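Local atomic coordinates of uncharacterized conserved protein (Staphylococcus epidermidis, PDB entry 3FRM), a protein that is of unknown function but probably belongs to the GNAT superfamily of acyl-transferring enzymes, with two acetyltransferase-like regions in one chain. Residues 10-15 with 220-225; 29-34 with 65-70; 97-102 with 245-250; 108-113 with 207-212; 122-127 with 166-171. All coordinates share one frame; numbering follows the deposited sequence.

Interaction 1: 10-15 with 220-225; sequences KDIYID and PVILVA
The dense part of this contact is a cluster of methyl and methylene groups around the end of the Ile12 side chain. Ile12 has CG1 anti to its own carbonyl carbon, and a second torsion of -78° folds CD1 over toward strand 221-225. Two side chains of that strand receive it. Val224 offers one branch, CG2, which lies 3.6 Å from Ile12 CG1 and is met obliquely. Ile12 CD1 touches that same Val224 methyl and comes 3.7 Å from Ile222 CD1, the two isoleucine side chains passing antiparallel. Ile222 carries CG1 in the crowded position between backbone N and carbonyl carbon (chi1 80°), with CD1 then extended (chi2 -178°). Leu223, between them in sequence, directs its side chain to the far side of the sheet, as strand alternation requires.

The contact loosens at Asp11. Only its CB touches, 3.9 Å from Ile222 CD1, while the carboxylate serves other partners: OD1 makes a salt bridge with Lys186, and OD2 accepts from the backbone N of Thr8. Beyond Ile12 the segment leaves the strand, and Tyr13 is exposed, its OH bonded to Asp15 OD2 at 2.9 Å. The loop before strand 17-21 packs across one face of the central sheet, where Leu102 also touches Ile12. With apolar side-chain contacts and no polar bond between the segments, the contact appears to depend on shape and burial, while outside polar bonds fix the loop.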
# COMPACT_ATOMS: atom_id res chain seq x y z
N LYS A 10 1.84 -1.29 -21.47
CA LYS A 10 1.50 -0.67 -22.76
C LYS A 10 -0.02 -0.52 -22.90
O LYS A 10 -0.49 0.38 -23.56
CB LYS A 10 2.08 -1.48 -23.92
CG LYS A 10 3.57 -1.21 -24.16
CD LYS A 10 4.38 -2.50 -24.07
CE LYS A 10 4.17 -3.42 -25.29
NZ LYS A 10 4.25 -4.86 -24.95
N ASP A 11 -0.77 -1.39 -22.23
CA ASP A 11 -2.22 -1.35 -22.27
C ASP A 11 -2.81 -0.22 -21.43
O ASP A 11 -3.99 0.09 -21.50
CB ASP A 11 -2.73 -2.70 -21.80
CG ASP A 11 -2.24 -3.83 -22.69
OD1 ASP A 11 -2.43 -3.69 -23.93
OD2 ASP A 11 -1.65 -4.83 -22.18
N ILE A 12 -1.99 0.41 -20.61
CA ILE A 12 -2.51 1.46 -19.75
C ILE A 12 -2.64 2.78 -20.52
O ILE A 12 -1.80 3.12 -21.30
CB ILE A 12 -1.69 1.54 -18.47
CG1 ILE A 12 -1.87 0.21 -17.67
CG2 ILE A 12 -1.91 2.86 -17.68
CD1 ILE A 12 -3.23 0.02 -16.85
N TYR A 13 -3.75 3.47 -20.31
CA TYR A 13 -4.04 4.69 -20.98
C TYR A 13 -3.11 5.82 -20.45
O TYR A 13 -2.75 5.82 -19.29
CB TYR A 13 -5.51 5.00 -20.72
CG TYR A 13 -5.93 6.28 -21.29
CD1 TYR A 13 -6.45 6.34 -22.58
CD2 TYR A 13 -5.79 7.48 -20.56
CE1 TYR A 13 -6.82 7.58 -23.16
CE2 TYR A 13 -6.15 8.70 -21.11
CZ TYR A 13 -6.67 8.75 -22.41
OH TYR A 13 -7.04 9.95 -22.96
N ILE A 14 -2.74 6.76 -21.29
CA ILE A 14 -2.04 7.98 -20.81
C ILE A 14 -2.80 9.18 -21.35
O ILE A 14 -3.09 9.25 -22.53
CB ILE A 14 -0.58 8.08 -21.30
CG1 ILE A 14 0.25 6.86 -20.88
CG2 ILE A 14 0.13 9.38 -20.80
CD1 ILE A 14 0.71 6.07 -22.04
N ASP A 15 -3.14 10.14 -20.51
CA ASP A 15 -3.85 11.26 -21.09
C ASP A 15 -2.95 12.39 -21.52
O ASP A 15 -3.15 13.55 -21.14
CB ASP A 15 -4.95 11.80 -20.20
CG ASP A 15 -5.74 12.88 -20.91
OD1 ASP A 15 -5.89 14.02 -20.39
OD2 ASP A 15 -6.14 12.57 -22.07
N PRO A 220 -10.42 -8.71 -19.89
CA PRO A 220 -9.76 -8.48 -18.62
C PRO A 220 -9.96 -7.05 -18.12
O PRO A 220 -10.04 -6.07 -18.91
CB PRO A 220 -8.27 -8.64 -18.95
CG PRO A 220 -8.22 -9.41 -20.27
CD PRO A 220 -9.61 -9.54 -20.80
N VAL A 221 -9.95 -6.90 -16.80
CA VAL A 221 -9.95 -5.55 -16.30
C VAL A 221 -8.70 -5.21 -15.51
O VAL A 221 -8.19 -6.06 -14.75
CB VAL A 221 -11.33 -5.06 -15.73
CG1 VAL A 221 -12.28 -6.18 -15.49
CG2 VAL A 221 -11.17 -4.03 -14.54
N ILE A 222 -8.17 -4.01 -15.79
CA ILE A 222 -6.86 -3.67 -15.39
C ILE A 222 -6.79 -2.23 -14.90
O ILE A 222 -7.66 -1.37 -15.21
CB ILE A 222 -5.87 -3.81 -16.58
CG1 ILE A 222 -5.97 -2.58 -17.50
CG2 ILE A 222 -6.07 -5.17 -17.29
CD1 ILE A 222 -5.09 -2.62 -18.72
N LEU A 223 -5.76 -1.99 -14.10
CA LEU A 223 -5.55 -0.73 -13.44
C LEU A 223 -4.10 -0.63 -13.04
O LEU A 223 -3.40 -1.67 -12.92
CB LEU A 223 -6.41 -0.62 -12.21
CG LEU A 223 -6.08 -1.51 -11.02
CD1 LEU A 223 -5.26 -0.70 -10.04
CD2 LEU A 223 -7.37 -2.00 -10.35
N VAL A 224 -3.69 0.61 -12.79
CA VAL A 224 -2.40 0.89 -12.26
C VAL A 224 -2.57 1.67 -10.98
O VAL A 224 -3.32 2.58 -10.94
CB VAL A 224 -1.59 1.75 -13.25
CG1 VAL A 224 -0.65 2.68 -12.52
CG2 VAL A 224 -0.82 0.85 -14.25
N ALA A 225 -1.83 1.33 -9.94
CA ALA A 225 -1.89 2.07 -8.66
C ALA A 225 -0.53 2.43 -8.17
O ALA A 225 0.43 1.63 -8.32
CB ALA A 225 -2.58 1.23 -7.60

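Interaction 2: 29-34 with 65-70; sequences LLPPQP and LNQSSY
Leu29, at the end of strand 25-29, presents CG to the amide of Gln67, 3.6 Å from OE1. Pro31 borders the same oxygen, its CA lying 3.2 Å from Gln67 OE1, and its carbonyl reaches Gln67 O through water 1, which donates to both. Pro31 and Pro32 occupy the middle of a type I turn from Leu30 to Gln33. At Pro34 the segments close up: Ser69 OG donates to Pro34 O at 2.5 Å, in the carbonyl plane on a lone pair. Ser69 OG in turn accepts from Gln67 NE2 along a nearly straight line (168°), which helps hold the amide's rotation. That amide is carried there by a crowded first torsion (chi1 62°) and an extended chain, and its NE2 also bonds Asn40 OD1. The partner segment is the C-terminal end of helix 50-66, finished by a Schellman motif with Ser68 at positive phi; the turn, part of the loop from strand 25-29 to strand 41-44, packs against it.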
# COMPACT_ATOMS: atom_id res chain seq x y z
N LEU A 29 2.89 15.57 -23.64
CA LEU A 29 2.59 16.90 -23.26
C LEU A 29 1.11 17.14 -23.55
O LEU A 29 0.54 16.55 -24.47
CB LEU A 29 3.37 17.82 -24.16
CG LEU A 29 4.65 18.56 -23.82
CD1 LEU A 29 5.61 17.79 -22.96
CD2 LEU A 29 5.25 18.87 -25.15
N LEU A 30 0.51 18.07 -22.79
CA LEU A 30 -0.80 18.56 -23.05
C LEU A 30 -0.72 20.08 -22.86
O LEU A 30 -1.01 20.63 -21.78
CB LEU A 30 -1.82 17.92 -22.13
CG LEU A 30 -3.31 18.18 -22.41
CD1 LEU A 30 -3.75 17.73 -23.78
CD2 LEU A 30 -4.21 17.45 -21.39
N PRO A 31 -0.32 20.79 -23.93
CA PRO A 31 -0.01 22.21 -23.89
C PRO A 31 -1.12 23.14 -23.36
O PRO A 31 -0.81 24.13 -22.71
CB PRO A 31 0.38 22.50 -25.35
CG PRO A 31 0.98 21.20 -25.82
CD PRO A 31 0.09 20.16 -25.20
N PRO A 32 -2.40 22.82 -23.63
CA PRO A 32 -3.48 23.60 -23.02
C PRO A 32 -3.67 23.32 -21.53
O PRO A 32 -4.40 24.07 -20.86
CB PRO A 32 -4.74 23.13 -23.78
CG PRO A 32 -4.22 22.70 -25.08
CD PRO A 32 -2.93 21.98 -24.72
N GLN A 33 -3.02 22.28 -21.01
CA GLN A 33 -3.14 21.90 -19.61
C GLN A 33 -1.76 21.67 -18.98
O GLN A 33 -1.47 20.60 -18.46
CB GLN A 33 -4.02 20.64 -19.47
CG GLN A 33 -5.02 20.72 -18.33
CD GLN A 33 -6.34 21.42 -18.70
OE1 GLN A 33 -7.33 20.76 -18.95
NE2 GLN A 33 -6.35 22.75 -18.70
N PRO A 34 -0.92 22.71 -18.94
CA PRO A 34 0.48 22.40 -18.62
C PRO A 34 0.70 22.03 -17.14
O PRO A 34 1.75 21.52 -16.79
CB PRO A 34 1.22 23.66 -19.00
CG PRO A 34 0.16 24.77 -18.75
CD PRO A 34 -1.16 24.15 -19.11
N LEU A 65 9.05 24.45 -19.45
CA LEU A 65 9.01 25.90 -19.22
C LEU A 65 8.42 26.66 -20.41
O LEU A 65 7.77 27.68 -20.26
CB LEU A 65 10.38 26.47 -18.87
CG LEU A 65 10.85 26.13 -17.46
CD1 LEU A 65 12.33 26.56 -17.28
CD2 LEU A 65 9.94 26.83 -16.45
N ASN A 66 8.68 26.17 -21.62
CA ASN A 66 8.09 26.79 -22.81
C ASN A 66 6.54 26.86 -22.80
O ASN A 66 5.99 27.81 -23.34
CB ASN A 66 8.61 26.11 -24.06
CG ASN A 66 8.09 26.74 -25.34
OD1 ASN A 66 8.47 27.86 -25.71
ND2 ASN A 66 7.25 25.99 -26.04
N GLN A 67 5.87 25.88 -22.21
CA GLN A 67 4.41 25.89 -22.13
C GLN A 67 3.96 26.24 -20.72
O GLN A 67 2.82 26.01 -20.38
CB GLN A 67 3.78 24.52 -22.59
CG GLN A 67 4.18 23.28 -21.74
CD GLN A 67 3.46 21.96 -22.13
OE1 GLN A 67 3.12 21.73 -23.31
NE2 GLN A 67 3.26 21.06 -21.14
N SER A 68 4.86 26.78 -19.88
CA SER A 68 4.48 27.14 -18.52
C SER A 68 4.06 25.94 -17.66
O SER A 68 3.14 26.06 -16.84
CB SER A 68 3.32 28.16 -18.57
OG SER A 68 3.72 29.37 -19.21
N SER A 69 4.69 24.78 -17.89
CA SER A 69 4.69 23.63 -17.00
C SER A 69 5.91 23.82 -16.07
O SER A 69 6.97 24.28 -16.52
CB SER A 69 4.93 22.38 -17.83
OG SER A 69 3.73 21.81 -18.37
N TYR A 70 5.80 23.50 -14.79
CA TYR A 70 6.89 23.85 -13.87
C TYR A 70 7.47 22.67 -13.11
O TYR A 70 8.30 22.87 -12.21
CB TYR A 70 6.49 24.96 -12.89
CG TYR A 70 5.95 26.19 -13.60
CD1 TYR A 70 6.78 26.98 -14.40
CD2 TYR A 70 4.59 26.54 -13.48
CE1 TYR A 70 6.30 28.08 -15.06
CE2 TYR A 70 4.09 27.65 -14.12
CZ TYR A 70 4.95 28.41 -14.91
OH TYR A 70 4.44 29.48 -15.56
O HOH W 1 0.66 26.25 -21.92
O HOH W 2 3.62 22.04 -14.10

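Interaction 3: 97-102 with 245-250; sequences IGVLEL and FKYHIL
Val99 and Tyr247 form the apolar centre, a non-hydrogen-bonded pair whose side chains lie side by side. Val99 CG2 sits over one face of the Tyr247 ring in a CH-pi contact, 3.8 Å from the centroid and offset toward the rim, while Ile97 CG2 approaches the ring's edge. Val99 CG1, anti to the backbone N, turns instead to Phe245 CB at 3.7 Å. On the reverse face Leu100 CD1 crosses to His248, 3.5 Å from ND1. The His248 ring, raised by a crowded chi1 of 89°, leans over Gly98, where the absence of a side chain makes room.

Between these layers the antiparallel strands, 151° apart, share two reciprocal bond pairs: Gly98 with His248 and Leu100 with Lys246, the shortest being Leu100 N to Lys246 O at 2.6 Å. Outermost, Tyr247 OH bonds His201 of the second subunit, placing this face at the dimer interface. His248 ND1 is buried without a modelled partner, so a neutral imidazole seems more likely there.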
# COMPACT_ATOMS: atom_id res chain seq x y z
N ILE A 97 10.75 9.63 -5.47
CA ILE A 97 10.79 8.34 -6.16
C ILE A 97 9.59 7.53 -5.76
O ILE A 97 9.28 7.47 -4.59
CB ILE A 97 12.03 7.57 -5.76
CG1 ILE A 97 13.23 8.45 -6.06
CG2 ILE A 97 12.17 6.27 -6.54
CD1 ILE A 97 14.60 7.77 -5.81
N GLY A 98 8.89 6.92 -6.71
CA GLY A 98 7.82 6.04 -6.32
C GLY A 98 7.72 4.86 -7.28
O GLY A 98 8.53 4.75 -8.19
N VAL A 99 6.73 4.01 -7.08
CA VAL A 99 6.54 2.83 -7.90
C VAL A 99 5.08 2.76 -8.34
O VAL A 99 4.13 2.96 -7.53
CB VAL A 99 6.92 1.60 -7.10
CG1 VAL A 99 6.57 0.28 -7.85
CG2 VAL A 99 8.43 1.61 -6.82
N LEU A 100 4.87 2.54 -9.64
CA LEU A 100 3.54 2.23 -10.16
C LEU A 100 3.47 0.75 -10.19
O LEU A 100 4.46 0.11 -10.51
CB LEU A 100 3.38 2.73 -11.58
CG LEU A 100 2.94 4.16 -11.91
CD1 LEU A 100 2.68 5.12 -10.69
CD2 LEU A 100 3.93 4.76 -12.91
N GLU A 101 2.30 0.20 -9.87
CA GLU A 101 2.06 -1.25 -9.89
C GLU A 101 0.90 -1.57 -10.81
O GLU A 101 -0.19 -0.95 -10.70
CB GLU A 101 1.66 -1.72 -8.51
CG GLU A 101 2.83 -1.89 -7.60
CD GLU A 101 2.46 -2.00 -6.12
OE1 GLU A 101 3.39 -2.28 -5.31
OE2 GLU A 101 1.26 -1.82 -5.76
N LEU A 102 1.13 -2.51 -11.72
CA LEU A 102 0.07 -2.95 -12.60
C LEU A 102 -0.71 -4.14 -11.99
O LEU A 102 -0.10 -5.18 -11.69
CB LEU A 102 0.63 -3.35 -13.96
CG LEU A 102 -0.39 -3.92 -14.96
CD1 LEU A 102 -1.35 -2.81 -15.48
CD2 LEU A 102 0.35 -4.60 -16.15
N PHE A 245 5.87 -3.74 -12.19
CA PHE A 245 6.01 -2.39 -11.63
C PHE A 245 6.70 -1.44 -12.56
O PHE A 245 7.32 -1.87 -13.52
CB PHE A 245 6.81 -2.46 -10.31
CG PHE A 245 8.21 -2.98 -10.48
CD1 PHE A 245 9.30 -2.09 -10.63
CD2 PHE A 245 8.45 -4.36 -10.52
CE1 PHE A 245 10.61 -2.56 -10.81
CE2 PHE A 245 9.75 -4.86 -10.68
CZ PHE A 245 10.84 -3.95 -10.82
N LYS A 246 6.60 -0.15 -12.29
CA LYS A 246 7.49 0.87 -12.89
C LYS A 246 7.93 1.80 -11.80
O LYS A 246 7.09 2.27 -11.01
CB LYS A 246 6.70 1.74 -13.87
CG LYS A 246 6.51 1.17 -15.24
CD LYS A 246 6.18 2.29 -16.28
CE LYS A 246 6.08 1.59 -17.64
NZ LYS A 246 5.84 2.41 -18.85
N TYR A 247 9.22 2.14 -11.78
CA TYR A 247 9.72 3.30 -11.04
C TYR A 247 9.30 4.60 -11.75
O TYR A 247 9.21 4.64 -12.96
CB TYR A 247 11.26 3.26 -10.87
CG TYR A 247 11.59 2.39 -9.72
CD1 TYR A 247 11.57 2.87 -8.42
CD2 TYR A 247 11.79 1.03 -9.93
CE1 TYR A 247 11.76 2.01 -7.33
CE2 TYR A 247 12.00 0.17 -8.88
CZ TYR A 247 11.99 0.64 -7.58
OH TYR A 247 12.19 -0.31 -6.57
N HIS A 248 9.08 5.65 -10.98
CA HIS A 248 8.66 6.91 -11.52
C HIS A 248 9.08 8.03 -10.54
O HIS A 248 9.11 7.88 -9.32
CB HIS A 248 7.14 6.94 -11.85
CG HIS A 248 6.29 7.38 -10.71
ND1 HIS A 248 5.75 6.50 -9.80
CD2 HIS A 248 5.93 8.62 -10.30
CE1 HIS A 248 5.08 7.17 -8.88
NE2 HIS A 248 5.16 8.46 -9.17
N ILE A 249 9.50 9.14 -11.10
CA ILE A 249 9.99 10.20 -10.26
C ILE A 249 9.31 11.47 -10.63
O ILE A 249 8.94 11.64 -11.78
CB ILE A 249 11.52 10.32 -10.41
CG1 ILE A 249 11.92 10.59 -11.85
CG2 ILE A 249 12.19 9.00 -9.98
CD1 ILE A 249 13.37 11.10 -11.93
N LEU A 250 9.22 12.39 -9.67
CA LEU A 250 8.51 13.66 -9.79
C LEU A 250 9.21 14.72 -8.97
O LEU A 250 9.55 14.48 -7.81
CB LEU A 250 7.05 13.50 -9.27
CG LEU A 250 6.13 14.76 -9.20
CD1 LEU A 250 6.01 15.42 -10.59
CD2 LEU A 250 4.72 14.36 -8.72

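Interaction 4: 108-113 with 207-212; sequences KALKEL and EIQAYV
Leu110 lays its branched end against the aliphatic part of Gln209, with its CG 3.2 Å from Gln209 CG and its CD1 almost as near the same atom. The two side chains cross obliquely. Gln209 starts with CG anti to the backbone N (chi1 -157°) and then bends at chi2 (80°), so that its CG methylene is what faces the leucine; the amide lies farther along, with NE2 4.0 Å from Leu110 CD2. Leu113, three residues on, approaches the same methylene, its CD2 4.3 Å from Gln209 CG.

Beside this pair the backbones approach closely. The nearest CA atoms, those of Lys111 and Ala210, are 4.4 Å apart, consistent with the small side chain of Ala210 at this point. Ala210 CB lies 2.9 Å from Leu110 O, and Ala210 CA makes a CA-H...O contact with that same oxygen. Helix 204-216 covers one face of the GNAT-type sheet: Ile208 and Val212 reach strands 165-171 and 174-183, and Gln209 rests on Ile190 and Phe193 of strand 188-195. The short helix 107-111, which follows strand 96-105, packs on the helix flank bearing Gln209 and Ala210.

The carbonyl of Leu110 also accepts from Leu113 N at 3.1 Å within its own segment. Farther out, the Glu207 side chain reaches toward the residues just after Leu113, OE2 bonding Ser114 OG and OE1 the backbone N of Arg115, while Leu113 O receives Arg117 NH1.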
# COMPACT_ATOMS: atom_id res chain seq x y z
N LYS A 108 -15.05 -12.14 -14.97
CA LYS A 108 -15.94 -13.01 -14.21
C LYS A 108 -15.64 -12.89 -12.71
O LYS A 108 -16.55 -12.92 -11.88
CB LYS A 108 -15.79 -14.47 -14.73
CG LYS A 108 -15.80 -15.55 -13.66
CD LYS A 108 -16.01 -16.96 -14.29
CE LYS A 108 -16.92 -17.85 -13.44
NZ LYS A 108 -16.89 -19.16 -14.06
N ALA A 109 -14.37 -12.72 -12.35
CA ALA A 109 -13.98 -12.67 -10.95
C ALA A 109 -14.60 -11.44 -10.27
O ALA A 109 -14.92 -11.48 -9.10
CB ALA A 109 -12.46 -12.68 -10.80
N LEU A 110 -14.79 -10.36 -11.02
CA LEU A 110 -15.45 -9.15 -10.51
C LEU A 110 -16.98 -9.29 -10.58
O LEU A 110 -17.70 -8.70 -9.75
CB LEU A 110 -15.01 -7.95 -11.34
CG LEU A 110 -13.91 -6.95 -10.96
CD1 LEU A 110 -12.95 -7.34 -9.83
CD2 LEU A 110 -13.12 -6.53 -12.19
N LYS A 111 -17.50 -10.01 -11.56
CA LYS A 111 -18.94 -10.24 -11.66
C LYS A 111 -19.41 -10.94 -10.37
O LYS A 111 -20.38 -10.56 -9.73
CB LYS A 111 -19.26 -11.18 -12.84
CG LYS A 111 -19.01 -10.62 -14.23
CD LYS A 111 -19.44 -11.62 -15.34
CE LYS A 111 -18.80 -11.13 -16.66
NZ LYS A 111 -19.30 -11.89 -17.84
N GLU A 112 -18.68 -11.99 -10.04
CA GLU A 112 -18.89 -12.77 -8.81
C GLU A 112 -19.03 -11.90 -7.53
O GLU A 112 -19.63 -12.34 -6.56
CB GLU A 112 -17.69 -13.72 -8.67
CG GLU A 112 -17.86 -14.79 -7.64
CD GLU A 112 -17.59 -14.29 -6.20
OE1 GLU A 112 -16.91 -13.23 -6.02
OE2 GLU A 112 -18.07 -14.99 -5.26
N LEU A 113 -18.45 -10.69 -7.50
CA LEU A 113 -18.46 -9.89 -6.26
C LEU A 113 -19.82 -9.35 -5.83
O LEU A 113 -20.01 -8.91 -4.68
CB LEU A 113 -17.52 -8.71 -6.37
CG LEU A 113 -16.12 -8.78 -5.79
CD1 LEU A 113 -15.62 -10.18 -5.47
CD2 LEU A 113 -15.19 -8.05 -6.71
N GLU A 207 -19.73 -3.55 -5.33
CA GLU A 207 -20.80 -3.35 -6.31
C GLU A 207 -20.27 -2.66 -7.55
O GLU A 207 -20.52 -3.11 -8.66
CB GLU A 207 -22.05 -2.67 -5.73
CG GLU A 207 -22.98 -3.62 -4.89
CD GLU A 207 -23.48 -4.89 -5.61
OE1 GLU A 207 -23.83 -5.89 -4.92
OE2 GLU A 207 -23.55 -4.91 -6.87
N ILE A 208 -19.49 -1.59 -7.36
CA ILE A 208 -18.97 -0.82 -8.45
C ILE A 208 -18.07 -1.68 -9.31
O ILE A 208 -18.04 -1.58 -10.54
CB ILE A 208 -18.21 0.43 -7.96
CG1 ILE A 208 -19.20 1.49 -7.50
CG2 ILE A 208 -17.26 0.97 -9.03
CD1 ILE A 208 -18.63 2.48 -6.42
N GLN A 209 -17.36 -2.58 -8.65
CA GLN A 209 -16.42 -3.38 -9.35
C GLN A 209 -17.14 -4.40 -10.24
O GLN A 209 -16.80 -4.54 -11.40
CB GLN A 209 -15.55 -4.07 -8.34
CG GLN A 209 -14.25 -4.46 -8.91
CD GLN A 209 -13.34 -3.30 -8.96
OE1 GLN A 209 -13.29 -2.52 -8.03
NE2 GLN A 209 -12.59 -3.17 -10.03
N ALA A 210 -18.13 -5.09 -9.68
CA ALA A 210 -18.89 -6.05 -10.43
C ALA A 210 -19.61 -5.44 -11.62
O ALA A 210 -19.78 -6.09 -12.65
CB ALA A 210 -19.91 -6.77 -9.53
N TYR A 211 -20.06 -4.20 -11.47
CA TYR A 211 -20.68 -3.47 -12.56
C TYR A 211 -19.69 -3.36 -13.72
O TYR A 211 -19.98 -3.77 -14.85
CB TYR A 211 -21.05 -2.07 -12.06
CG TYR A 211 -21.84 -1.29 -13.05
CD1 TYR A 211 -23.24 -1.15 -12.90
CD2 TYR A 211 -21.22 -0.65 -14.13
CE1 TYR A 211 -24.00 -0.44 -13.81
CE2 TYR A 211 -21.98 0.08 -15.06
CZ TYR A 211 -23.37 0.16 -14.89
OH TYR A 211 -24.13 0.87 -15.78
N VAL A 212 -18.52 -2.79 -13.44
CA VAL A 212 -17.45 -2.73 -14.40
C VAL A 212 -17.22 -4.14 -15.00
O VAL A 212 -17.04 -4.31 -16.22
CB VAL A 212 -16.18 -2.14 -13.73
CG1 VAL A 212 -14.98 -2.30 -14.60
CG2 VAL A 212 -16.37 -0.62 -13.35

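Interaction 5: 122-127 with 166-171; sequences QLVSSN and RLVAYV
Three backbone hydrogen bonds tie the segments together. Gln122 and Val168 exchange two, Gln122 N to Val168 O at 3.0 Å and Val168 N to Gln122 O at 3.1 Å, both close to straight and in the carbonyl plane. The third, Val124 N to Arg166 O at 3.0 Å, is more bent (147°), with the donor above the carbonyl plane.

Apolar contacts fall on both faces. Val124 CG1 crosses Val168 CG2 at about a right angle, 3.5 Å away, while the other branch, Val124 CG2, meets Arg166 CB at 3.6 Å. On the face of Leu123 and Leu167 the contact is looser, Leu123 CD1 to Leu167 CD2 at 4.0 Å, and Tyr211 of helix 204-216 covers both leucines. This antiparallel pairing puts strand 120-123 at the outer edge of the chain's mixed sheet, next to strand 165-171 of the GNAT region.

Among polar groups, the planes of the Gln122 amide and the Tyr170 ring are 26° apart, with Gln122 CD 3.8 Å from Tyr170 CE2. Asp120 and Asn128 bind that amide, and Asp131 takes Tyr170 OH. Arg166 extends from CG to NE, and its NH1 bonds Asp162, a sodium ligand.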
# COMPACT_ATOMS: atom_id res chain seq x y z
N GLN A 122 -24.89 4.75 -11.89
CA GLN A 122 -25.33 5.49 -13.07
C GLN A 122 -24.12 5.88 -13.91
O GLN A 122 -23.07 6.20 -13.35
CB GLN A 122 -26.14 6.75 -12.67
CG GLN A 122 -27.44 6.47 -11.90
CD GLN A 122 -28.21 7.75 -11.40
OE1 GLN A 122 -27.96 8.90 -11.81
NE2 GLN A 122 -29.13 7.53 -10.49
N LEU A 123 -24.27 5.84 -15.23
CA LEU A 123 -23.34 6.53 -16.14
C LEU A 123 -23.43 8.01 -15.90
O LEU A 123 -24.53 8.52 -15.72
CB LEU A 123 -23.68 6.25 -17.61
CG LEU A 123 -22.87 5.11 -18.25
CD1 LEU A 123 -23.40 3.72 -17.81
CD2 LEU A 123 -22.91 5.26 -19.78
N VAL A 124 -22.32 8.72 -15.89
CA VAL A 124 -22.44 10.15 -15.60
C VAL A 124 -22.83 10.96 -16.84
O VAL A 124 -22.39 10.68 -17.94
CB VAL A 124 -21.21 10.75 -14.86
CG1 VAL A 124 -20.71 9.77 -13.83
CG2 VAL A 124 -20.11 11.13 -15.82
N SER A 125 -23.68 11.94 -16.66
CA SER A 125 -24.02 12.81 -17.75
C SER A 125 -24.17 14.17 -17.14
O SER A 125 -23.97 14.33 -15.92
CB SER A 125 -25.34 12.41 -18.36
OG SER A 125 -26.33 12.40 -17.34
N SER A 126 -24.57 15.12 -17.99
CA SER A 126 -24.75 16.51 -17.59
C SER A 126 -25.64 16.51 -16.36
O SER A 126 -25.61 17.44 -15.57
CB SER A 126 -25.41 17.30 -18.71
OG SER A 126 -26.75 16.86 -18.93
N ASN A 127 -26.41 15.43 -16.20
CA ASN A 127 -27.46 15.36 -15.20
C ASN A 127 -26.95 15.06 -13.83
O ASN A 127 -27.50 15.50 -12.83
CB ASN A 127 -28.49 14.31 -15.59
CG ASN A 127 -29.41 14.78 -16.71
OD1 ASN A 127 -29.26 15.89 -17.26
ND2 ASN A 127 -30.38 13.94 -17.04
N ARG A 166 -17.66 7.30 -17.09
CA ARG A 166 -17.59 7.47 -15.65
C ARG A 166 -18.82 6.96 -14.90
O ARG A 166 -19.95 7.02 -15.41
CB ARG A 166 -17.31 8.92 -15.31
CG ARG A 166 -16.01 9.42 -15.87
CD ARG A 166 -16.05 10.91 -15.96
NE ARG A 166 -14.72 11.46 -16.14
CZ ARG A 166 -14.20 11.79 -17.31
NH1 ARG A 166 -14.90 11.64 -18.43
NH2 ARG A 166 -12.95 12.22 -17.35
N LEU A 167 -18.60 6.44 -13.70
CA LEU A 167 -19.69 5.99 -12.84
C LEU A 167 -19.85 6.73 -11.50
O LEU A 167 -18.87 7.10 -10.91
CB LEU A 167 -19.54 4.50 -12.62
CG LEU A 167 -19.63 3.74 -13.95
CD1 LEU A 167 -19.22 2.27 -13.77
CD2 LEU A 167 -21.01 3.85 -14.59
N VAL A 168 -21.08 6.94 -11.03
CA VAL A 168 -21.34 7.43 -9.69
C VAL A 168 -22.27 6.43 -9.07
O VAL A 168 -23.29 6.08 -9.69
CB VAL A 168 -22.10 8.80 -9.69
CG1 VAL A 168 -22.40 9.29 -8.26
CG2 VAL A 168 -21.33 9.85 -10.40
N ALA A 169 -21.92 5.97 -7.87
CA ALA A 169 -22.80 5.13 -7.08
C ALA A 169 -23.53 5.98 -6.05
O ALA A 169 -22.94 6.95 -5.47
CB ALA A 169 -22.04 4.04 -6.40
N TYR A 170 -24.81 5.62 -5.82
CA TYR A 170 -25.62 6.28 -4.81
C TYR A 170 -26.11 5.27 -3.82
O TYR A 170 -26.56 4.18 -4.20
CB TYR A 170 -26.85 6.98 -5.40
CG TYR A 170 -26.58 8.06 -6.41
CD1 TYR A 170 -26.84 9.41 -6.10
CD2 TYR A 170 -26.09 7.76 -7.68
CE1 TYR A 170 -26.60 10.43 -7.01
CE2 TYR A 170 -25.83 8.78 -8.61
CZ TYR A 170 -26.12 10.12 -8.27
OH TYR A 170 -25.92 11.12 -9.19
N VAL A 171 -26.08 5.68 -2.55
CA VAL A 171 -26.81 4.99 -1.48
C VAL A 171 -27.75 6.03 -0.91
O VAL A 171 -27.33 7.17 -0.60
CB VAL A 171 -25.87 4.44 -0.38
CG1 VAL A 171 -26.67 3.72 0.69
CG2 VAL A 171 -24.88 3.51 -1.01

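Interactions 1, 3 and 5 lie on one mixed sheet spanning both acetyltransferase-like regions, and a helix of interaction 4 covers part of it. Interaction 3 joins strands 96-105 and 241-251, and its Glu101 N probably bonds Ala225 O of interaction 1, whose strand 221-225 is next; their centres are about 14 Å apart. Interaction 5 lies at the far edge, about 31 Å from interaction 3 between centres. Interaction 4 meets interaction 5 where Tyr211 packs on Leu167 and Leu123, and interaction 1 through Leu110 and Val221. Interaction 2 belongs to the N-terminal half, about 38 Å from interaction 4 between centres. Along the chain, interactions 1 and 3 interleave, so its N- and C-terminal parts interlock.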